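Local coordinates for protein peptide synthetase, module 7 (Actinoplanes teichomyceticus, PDB 4TX3) that probably recruits cytochrome P450 oxygenases to a glycopeptide-antibiotic assembly line, through a condensation-type domain that seems to have given up peptide-bond formation, at residues B[58-63]-B[121-126]; B[21-26]-B[142-147]. All coordinates share one frame; numbering follows the deposited sequence.

Both contacts are buried, but contact 2 lies nearer the middle of the chain, about 11 Å from its centre against about 21 Å for contact 1; their own centres are about 18 Å apart. Contact 1 sets a helix on a strand mainly by apolar packing, with no hydrogen bond between its segments, and buries 144 Å². Contact 2 sets a helix on a loop, buries 203 Å², and adds polar ties and a bound sulfate. They meet directly: Pro122 O and His142 N are 2.8 Å apart, a probable hydrogen bond where the residue before strand 123-129 meets the end of its antiparallel neighbour 134-142. The helix 148-166 that follows the loop of contact 2 also packs against Leu60 of contact 1.

Contact 1: residues B[58-63]-B[121-126]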
ATOM      1  N   ALA B  58      -4.137   3.833  25.851  1.00 40.67           N
ATOM      2  CA  ALA B  58      -5.046   2.712  25.627  1.00 38.53           C
ATOM      3  C   ALA B  58      -4.794   2.115  24.247  1.00 38.86           C
ATOM      4  O   ALA B  58      -4.941   0.913  24.043  1.00 39.06           O
ATOM      5  CB  ALA B  58      -6.502   3.160  25.763  1.00 36.56           C
ATOM      6  N   ALA B  59      -4.400   2.974  23.313  1.00 35.90           N
ATOM      7  CA  ALA B  59      -4.202   2.581  21.936  1.00 37.61           C
ATOM      8  C   ALA B  59      -2.979   1.670  21.809  1.00 39.61           C
ATOM      9  O   ALA B  59      -3.061   0.608  21.186  1.00 36.64           O
ATOM     10  CB  ALA B  59      -4.062   3.798  21.059  1.00 34.64           C
ATOM     11  N   LEU B  60      -1.865   2.086  22.408  1.00 38.94           N
ATOM     12  CA  LEU B  60      -0.640   1.283  22.455  1.00 37.70           C
ATOM     13  C   LEU B  60      -0.933  -0.117  22.997  1.00 38.13           C
ATOM     14  O   LEU B  60      -0.526  -1.125  22.425  1.00 36.54           O
ATOM     15  CB  LEU B  60       0.410   1.981  23.317  1.00 34.39           C
ATOM     16  CG  LEU B  60       0.997   3.233  22.662  1.00 36.83           C
ATOM     17  CD1 LEU B  60       1.694   4.150  23.690  1.00 39.07           C
ATOM     18  CD2 LEU B  60       1.959   2.815  21.562  1.00 36.20           C
ATOM     19  N   ARG B  61      -1.669  -0.153  24.098  1.00 38.56           N
ATOM     20  CA  ARG B  61      -2.191  -1.386  24.670  1.00 36.37           C
ATOM     21  C   ARG B  61      -3.029  -2.200  23.660  1.00 39.48           C
ATOM     22  O   ARG B  61      -2.931  -3.434  23.617  1.00 38.13           O
ATOM     23  CB  ARG B  61      -3.021  -1.040  25.906  1.00 38.56           C
ATOM     24  CG  ARG B  61      -3.129  -2.111  26.940  1.00 44.18           C
ATOM     25  CD  ARG B  61      -3.950  -1.606  28.128  1.00 53.76           C
ATOM     26  NE  ARG B  61      -3.252  -0.569  28.889  1.00 49.41           N
ATOM     27  CZ  ARG B  61      -3.783   0.603  29.233  1.00 55.51           C
ATOM     28  NH1 ARG B  61      -5.029   0.915  28.873  1.00 57.73           N
ATOM     29  NH2 ARG B  61      -3.062   1.472  29.932  1.00 50.51           N
ATOM     30  N   ASP B  62      -3.845  -1.514  22.851  1.00 41.67           N
ATOM     31  CA  ASP B  62      -4.698  -2.176  21.855  1.00 35.73           C
ATOM     32  C   ASP B  62      -3.908  -2.765  20.701  1.00 36.96           C
ATOM     33  O   ASP B  62      -4.320  -3.760  20.107  1.00 35.24           O
ATOM     34  CB  ASP B  62      -5.738  -1.213  21.288  1.00 35.51           C
ATOM     35  CG  ASP B  62      -6.801  -0.833  22.302  1.00 45.47           C
ATOM     36  OD1 ASP B  62      -7.014  -1.585  23.283  1.00 47.10           O
ATOM     37  OD2 ASP B  62      -7.417   0.243  22.123  1.00 50.25           O
ATOM     38  N   VAL B  63      -2.779  -2.149  20.370  1.00 33.47           N
ATOM     39  CA  VAL B  63      -1.968  -2.680  19.298  1.00 32.15           C
ATOM     40  C   VAL B  63      -1.407  -4.024  19.729  1.00 34.09           C
ATOM     41  O   VAL B  63      -1.337  -4.957  18.931  1.00 35.33           O
ATOM     42  CB  VAL B  63      -0.837  -1.728  18.918  1.00 35.22           C
ATOM     43  CG1 VAL B  63       0.161  -2.405  17.949  1.00 28.32           C
ATOM     44  CG2 VAL B  63      -1.422  -0.463  18.311  1.00 36.89           C
ATOM     45  N   MET B 121       8.505  -7.789  27.876  1.00 36.30           N
ATOM     46  CA  MET B 121       7.883  -7.684  26.563  1.00 38.22           C
ATOM     47  C   MET B 121       8.913  -7.093  25.578  1.00 35.22           C
ATOM     48  O   MET B 121       9.710  -6.234  25.947  1.00 36.05           O
ATOM     49  CB  MET B 121       6.621  -6.819  26.631  1.00 37.59           C
ATOM     50  CG  MET B 121       5.667  -7.195  27.749  1.00 36.63           C
ATOM     51  SD  MET B 121       4.671  -8.627  27.359  1.00 49.80           S
ATOM     52  CE  MET B 121       4.062  -9.086  28.983  1.00 46.31           C
ATOM     53  N   PRO B 122       8.890  -7.539  24.317  1.00 29.45           N
ATOM     54  CA  PRO B 122       9.949  -7.155  23.378  1.00 30.39           C
ATOM     55  C   PRO B 122       9.767  -5.754  22.751  1.00 30.21           C
ATOM     56  O   PRO B 122      10.294  -5.478  21.683  1.00 30.42           O
ATOM     57  CB  PRO B 122       9.854  -8.240  22.313  1.00 26.19           C
ATOM     58  CG  PRO B 122       8.354  -8.521  22.246  1.00 26.69           C
ATOM     59  CD  PRO B 122       7.827  -8.321  23.659  1.00 32.28           C
ATOM     60  N   TRP B 123       9.024  -4.877  23.405  1.00 32.67           N
ATOM     61  CA  TRP B 123       8.913  -3.508  22.928  1.00 28.70           C
ATOM     62  C   TRP B 123       8.730  -2.586  24.101  1.00 32.27           C
ATOM     63  O   TRP B 123       8.597  -3.026  25.235  1.00 35.23           O
ATOM     64  CB  TRP B 123       7.763  -3.344  21.939  1.00 28.08           C
ATOM     65  CG  TRP B 123       6.425  -3.535  22.530  1.00 32.32           C
ATOM     66  CD1 TRP B 123       5.869  -4.713  22.955  1.00 32.98           C
ATOM     67  CD2 TRP B 123       5.435  -2.520  22.746  1.00 37.30           C
ATOM     68  NE1 TRP B 123       4.597  -4.488  23.437  1.00 31.50           N
ATOM     69  CE2 TRP B 123       4.303  -3.156  23.319  1.00 35.89           C
ATOM     70  CE3 TRP B 123       5.397  -1.139  22.527  1.00 31.69           C
ATOM     71  CZ2 TRP B 123       3.144  -2.450  23.670  1.00 37.42           C
ATOM     72  CZ3 TRP B 123       4.245  -0.443  22.878  1.00 38.06           C
ATOM     73  CH2 TRP B 123       3.135  -1.098  23.443  1.00 34.78           C
ATOM     74  N   ARG B 124       8.706  -1.298  23.814  1.00 36.61           N
ATOM     75  CA  ARG B 124       8.905  -0.290  24.834  1.00 34.92           C
ATOM     76  C   ARG B 124       8.560   1.076  24.256  1.00 36.60           C
ATOM     77  O   ARG B 124       8.974   1.418  23.146  1.00 33.08           O
ATOM     78  CB  ARG B 124      10.353  -0.346  25.308  1.00 33.28           C
ATOM     79  CG  ARG B 124      10.778   0.724  26.229  1.00 37.25           C
ATOM     80  CD  ARG B 124      12.293   0.802  26.251  1.00 39.51           C
ATOM     81  NE  ARG B 124      12.898  -0.449  26.685  1.00 42.77           N
ATOM     82  CZ  ARG B 124      14.013  -0.943  26.159  1.00 41.14           C
ATOM     83  NH1 ARG B 124      14.638  -0.269  25.189  1.00 41.62           N
ATOM     84  NH2 ARG B 124      14.504  -2.097  26.604  1.00 37.19           N
ATOM     85  N   CYS B 125       7.786   1.855  24.995  1.00 34.37           N
ATOM     86  CA  CYS B 125       7.412   3.165  24.510  1.00 37.63           C
ATOM     87  C   CYS B 125       7.639   4.219  25.581  1.00 41.19           C
ATOM     88  O   CYS B 125       7.638   3.902  26.775  1.00 41.38           O
ATOM     89  CB  CYS B 125       5.955   3.163  24.036  1.00 38.90           C
ATOM     90  SG  CYS B 125       4.727   2.622  25.253  1.00 49.69           S
ATOM     91  N   GLU B 126       7.863   5.461  25.152  1.00 37.82           N
ATOM     92  CA  GLU B 126       7.900   6.584  26.083  1.00 39.92           C
ATOM     93  C   GLU B 126       7.338   7.842  25.423  1.00 38.75           C
ATOM     94  O   GLU B 126       7.426   8.033  24.208  1.00 36.11           O
ATOM     95  CB  GLU B 126       9.328   6.831  26.598  1.00 44.61           C
ATOM     96  CG  GLU B 126       9.377   7.384  28.040  1.00 44.73           C
ATOM     97  CD  GLU B 126      10.806   7.498  28.619  1.00 57.99           C
ATOM     98  OE1 GLU B 126      11.775   7.655  27.838  1.00 63.11           O
ATOM     99  OE2 GLU B 126      10.966   7.442  29.865  1.00 57.38           O
TER
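Between segments 58-63 and 121-126, on helix 53-66 and strand 123-129, the nearest CA atoms are those of Leu60 and Cys125, 8.5 Å apart. At that separation the main chains do not bond to each other, and side chains fill the gap. Within the helix, Val63 N bonds to Ala59 O at 2.9 Å, so this turn is regular where it meets the strand. Trp123 and Cys125, two positions apart on the strand, both direct their CB toward the helix and receive the same leucine.

Leu60 divides its contacts by branch. Its CD1 meets the thiol of Cys125, 3.7 Å from SG, while CD2 lies 4.2 Å from CZ3 of the Trp123 indole and CB is 4.1 Å from CH2. With CG opposite the carbonyl carbon (chi1 -71°), the isobutyl fork reaches out to the strand and can touch both residues. Trp123 presents the far end of its six-membered ring, and the two side chains cross obliquely. The carbonyl of Leu60 comes up to the same corner of the ring, Leu60 O standing 3.8 Å from Trp123 CH2, so the indole meets helix backbone as well as side chain. On the five-membered ring, NE1 makes a weak hydrogen bond to Leu70 O.

The strand is fixed by its antiparallel neighbour 134-142, through backbone bonds from Arg124 to Thr140 and from Glu126 to Ser138. Leu158 of helix 148-166 also touches Leu60, and Phe154 of the same helix touches Val63, which places Leu60 in a helix-on-sheet core between strand 123-129 and helices 53-66 and 148-166.

Contact 2: residues B[21-26]-B[142-147]; sequences ARQLRA and HRIAAD. With SO4 (sulfate ion), chain F.
Gln23 of helix 21-28 and Ile144 of the loop after strand 134-142 bring the two backbones close, CA to CA 5.0 Å. His142 ends the strand, and its ring links the loop that follows to the ligand. Its ND1 accepts the backbone N-H of Ile144 at 3.0 Å, with the donor only 13° out of the ring plane, and this bond fixes the ring's rotation. Through its other nitrogen, NE2, the ring donates to sulfate O1 at 2.9 Å and more weakly to O4. The sulfate, probably from the crystallisation liquor, is also held by Arg31 N, Arg39 NE and Arg233 NH1. With an alanine in place of His142, Ile144 N would probably be left without its acceptor and the sulfate without its imidazole donor. Arg143 turns to Asp148 in a salt bridge.

Ile144 carries the packing. Placing CG1 opposite the backbone N (chi1 -158°) carries this branch to the helix, where it lies 3.7 Å from Gln23 CB and 4.1 Å from Ala26 CB. The Ile144 and Gln23 side chains cross at about a right angle, and Gln23 NE2 sends a straight (163°) but long and weak hydrogen bond, 3.4 Å, to Ile144 O. The other end of that amide, OE1, is held by Thr20 N. Next, Ala145 N bonds to His142 O at 2.8 Å, closing the turn. Asp147 then N-caps helix 148-166, its OD1 also meeting Ser150 OG and Arg290.

The run from His142 to Asp148 occupies the place of the HHxxxDG motif of condensation domains, read here as HRxxxDD. Arg143 stands where the second, catalytic histidine normally lies, consistent with a chloramphenicol acetyltransferase-like fold that keeps the motif's framework while lacking its usual catalytic residue.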
ATOM      1  N   ALA B  21      13.279 -20.021  13.622  1.00 31.46           N
ATOM      2  CA  ALA B  21      14.733 -20.087  13.547  1.00 33.11           C
ATOM      3  C   ALA B  21      15.354 -18.700  13.695  1.00 32.23           C
ATOM      4  O   ALA B  21      16.367 -18.547  14.364  1.00 31.79           O
ATOM      5  CB  ALA B  21      15.175 -20.745  12.232  1.00 30.98           C
ATOM      6  N   ARG B  22      14.731 -17.688  13.090  1.00 35.02           N
ATOM      7  CA  ARG B  22      15.220 -16.316  13.206  1.00 32.22           C
ATOM      8  C   ARG B  22      15.161 -15.827  14.658  1.00 31.43           C
ATOM      9  O   ARG B  22      16.109 -15.205  15.137  1.00 33.02           O
ATOM     10  CB  ARG B  22      14.428 -15.379  12.290  1.00 31.44           C
ATOM     11  CG  ARG B  22      15.003 -13.954  12.165  1.00 33.85           C
ATOM     12  CD  ARG B  22      14.835 -13.389  10.759  1.00 32.01           C
ATOM     13  NE  ARG B  22      15.034 -14.452   9.781  1.00 37.54           N
ATOM     14  CZ  ARG B  22      14.076 -14.937   8.997  1.00 36.86           C
ATOM     15  NH1 ARG B  22      12.853 -14.416   9.035  1.00 38.20           N
ATOM     16  NH2 ARG B  22      14.345 -15.934   8.165  1.00 37.23           N
ATOM     17  N   GLN B  23      14.067 -16.126  15.359  1.00 30.52           N
ATOM     18  CA  GLN B  23      13.919 -15.733  16.768  1.00 30.46           C
ATOM     19  C   GLN B  23      14.957 -16.402  17.689  1.00 35.36           C
ATOM     20  O   GLN B  23      15.556 -15.752  18.560  1.00 31.15           O
ATOM     21  CB  GLN B  23      12.517 -16.075  17.276  1.00 34.13           C
ATOM     22  CG  GLN B  23      11.381 -15.264  16.676  1.00 33.57           C
ATOM     23  CD  GLN B  23      10.023 -15.709  17.215  1.00 33.55           C
ATOM     24  OE1 GLN B  23       9.696 -16.894  17.190  1.00 31.93           O
ATOM     25  NE2 GLN B  23       9.240 -14.758  17.721  1.00 31.76           N
ATOM     26  N   LEU B  24      15.141 -17.710  17.505  1.00 32.21           N
ATOM     27  CA  LEU B  24      16.092 -18.475  18.298  1.00 31.94           C
ATOM     28  C   LEU B  24      17.514 -17.924  18.158  1.00 33.85           C
ATOM     29  O   LEU B  24      18.274 -17.918  19.129  1.00 32.37           O
ATOM     30  CB  LEU B  24      16.059 -19.949  17.895  1.00 33.74           C
ATOM     31  CG  LEU B  24      16.982 -20.895  18.673  1.00 29.66           C
ATOM     32  CD1 LEU B  24      16.641 -20.873  20.138  1.00 30.04           C
ATOM     33  CD2 LEU B  24      16.907 -22.318  18.110  1.00 24.61           C
ATOM     34  N   ARG B  25      17.876 -17.453  16.965  1.00 32.92           N
ATOM     35  CA  ARG B  25      19.196 -16.860  16.801  1.00 33.48           C
ATOM     36  C   ARG B  25      19.264 -15.523  17.521  1.00 36.15           C
ATOM     37  O   ARG B  25      20.240 -15.230  18.206  1.00 35.56           O
ATOM     38  CB  ARG B  25      19.558 -16.672  15.336  1.00 35.38           C
ATOM     39  CG  ARG B  25      20.961 -16.090  15.176  1.00 38.66           C
ATOM     40  CD  ARG B  25      21.438 -16.109  13.737  1.00 42.37           C
ATOM     41  NE  ARG B  25      22.469 -15.102  13.552  1.00 46.27           N
ATOM     42  CZ  ARG B  25      23.768 -15.342  13.679  1.00 53.25           C
ATOM     43  NH1 ARG B  25      24.195 -16.576  13.972  1.00 43.53           N
ATOM     44  NH2 ARG B  25      24.636 -14.345  13.500  1.00 52.45           N
ATOM     45  N   ALA B  26      18.221 -14.715  17.365  1.00 32.02           N
ATOM     46  CA  ALA B  26      18.121 -13.471  18.110  1.00 35.38           C
ATOM     47  C   ALA B  26      18.237 -13.740  19.611  1.00 36.28           C
ATOM     48  O   ALA B  26      19.002 -13.074  20.303  1.00 42.11           O
ATOM     49  CB  ALA B  26      16.808 -12.753  17.787  1.00 30.78           C
ATOM     50  N   HIS B 142      12.337  -4.853  19.872  1.00 29.96           N
ATOM     51  CA  HIS B 142      13.421  -5.807  19.676  1.00 32.61           C
ATOM     52  C   HIS B 142      13.223  -6.632  18.392  1.00 32.08           C
ATOM     53  O   HIS B 142      12.100  -7.035  18.059  1.00 27.92           O
ATOM     54  CB  HIS B 142      13.550  -6.740  20.878  1.00 27.66           C
ATOM     55  CG  HIS B 142      14.842  -7.480  20.904  1.00 33.64           C
ATOM     56  ND1 HIS B 142      15.086  -8.577  20.105  1.00 29.68           N
ATOM     57  CD2 HIS B 142      15.985  -7.253  21.599  1.00 33.70           C
ATOM     58  CE1 HIS B 142      16.317  -9.004  20.324  1.00 30.63           C
ATOM     59  NE2 HIS B 142      16.882  -8.216  21.223  1.00 28.50           N
ATOM     60  N   ARG B 143      14.325  -6.895  17.690  1.00 31.94           N
ATOM     61  CA  ARG B 143      14.281  -7.620  16.418  1.00 32.73           C
ATOM     62  C   ARG B 143      13.769  -9.057  16.497  1.00 33.73           C
ATOM     63  O   ARG B 143      13.473  -9.665  15.450  1.00 34.35           O
ATOM     64  CB  ARG B 143      15.659  -7.628  15.766  1.00 29.63           C
ATOM     65  CG  ARG B 143      15.982  -6.298  15.148  1.00 37.58           C
ATOM     66  CD  ARG B 143      17.019  -6.436  14.077  1.00 46.82           C
ATOM     67  NE  ARG B 143      16.464  -6.131  12.761  1.00 51.98           N
ATOM     68  CZ  ARG B 143      16.440  -4.907  12.247  1.00 58.15           C
ATOM     69  NH1 ARG B 143      16.929  -3.884  12.951  1.00 59.26           N
ATOM     70  NH2 ARG B 143      15.929  -4.704  11.036  1.00 58.78           N
ATOM     71  N   ILE B 144      13.641  -9.599  17.710  1.00 28.15           N
ATOM     72  CA  ILE B 144      12.998 -10.899  17.873  1.00 29.14           C
ATOM     73  C   ILE B 144      11.493 -10.799  17.557  1.00 33.70           C
ATOM     74  O   ILE B 144      10.817 -11.816  17.335  1.00 32.14           O
ATOM     75  CB  ILE B 144      13.204 -11.471  19.304  1.00 30.30           C
ATOM     76  CG1 ILE B 144      13.022 -12.999  19.314  1.00 29.52           C
ATOM     77  CG2 ILE B 144      12.286 -10.775  20.332  1.00 25.20           C
ATOM     78  CD1 ILE B 144      13.270 -13.641  20.684  1.00 25.62           C
ATOM     79  N   ALA B 145      10.979  -9.571  17.511  1.00 31.45           N
ATOM     80  CA  ALA B 145       9.544  -9.360  17.407  1.00 31.15           C
ATOM     81  C   ALA B 145       9.127  -8.616  16.149  1.00 32.10           C
ATOM     82  O   ALA B 145       7.950  -8.626  15.788  1.00 35.28           O
ATOM     83  CB  ALA B 145       9.040  -8.613  18.629  1.00 26.97           C
ATOM     84  N   ALA B 146      10.071  -7.960  15.483  1.00 34.17           N
ATOM     85  CA  ALA B 146       9.713  -7.112  14.347  1.00 30.37           C
ATOM     86  C   ALA B 146      10.815  -6.982  13.308  1.00 29.69           C
ATOM     87  O   ALA B 146      11.986  -6.812  13.644  1.00 30.14           O
ATOM     88  CB  ALA B 146       9.313  -5.725  14.847  1.00 28.55           C
ATOM     89  N   ASP B 147      10.419  -7.078  12.043  1.00 32.34           N
ATOM     90  CA  ASP B 147      11.228  -6.589  10.931  1.00 33.90           C
ATOM     91  C   ASP B 147      10.837  -5.134  10.643  1.00 34.97           C
ATOM     92  O   ASP B 147       9.970  -4.568  11.320  1.00 32.97           O
ATOM     93  CB  ASP B 147      11.053  -7.468   9.677  1.00 35.79           C
ATOM     94  CG  ASP B 147       9.598  -7.525   9.166  1.00 35.78           C
ATOM     95  OD1 ASP B 147       8.730  -6.751   9.630  1.00 36.18           O
ATOM     96  OD2 ASP B 147       9.322  -8.350   8.270  1.00 36.69           O
TER
HETATM   97  S   SO4 F 501      20.410  -8.117  22.130  1.00 54.33           S
HETATM   98  O1  SO4 F 501      19.365  -9.085  22.463  1.00 55.01           O
HETATM   99  O2  SO4 F 501      20.516  -7.139  23.210  1.00 44.37           O
HETATM  100  O3  SO4 F 501      21.699  -8.812  21.998  1.00 58.66           O
HETATM  101  O4  SO4 F 501      20.067  -7.460  20.863  1.00 46.58           O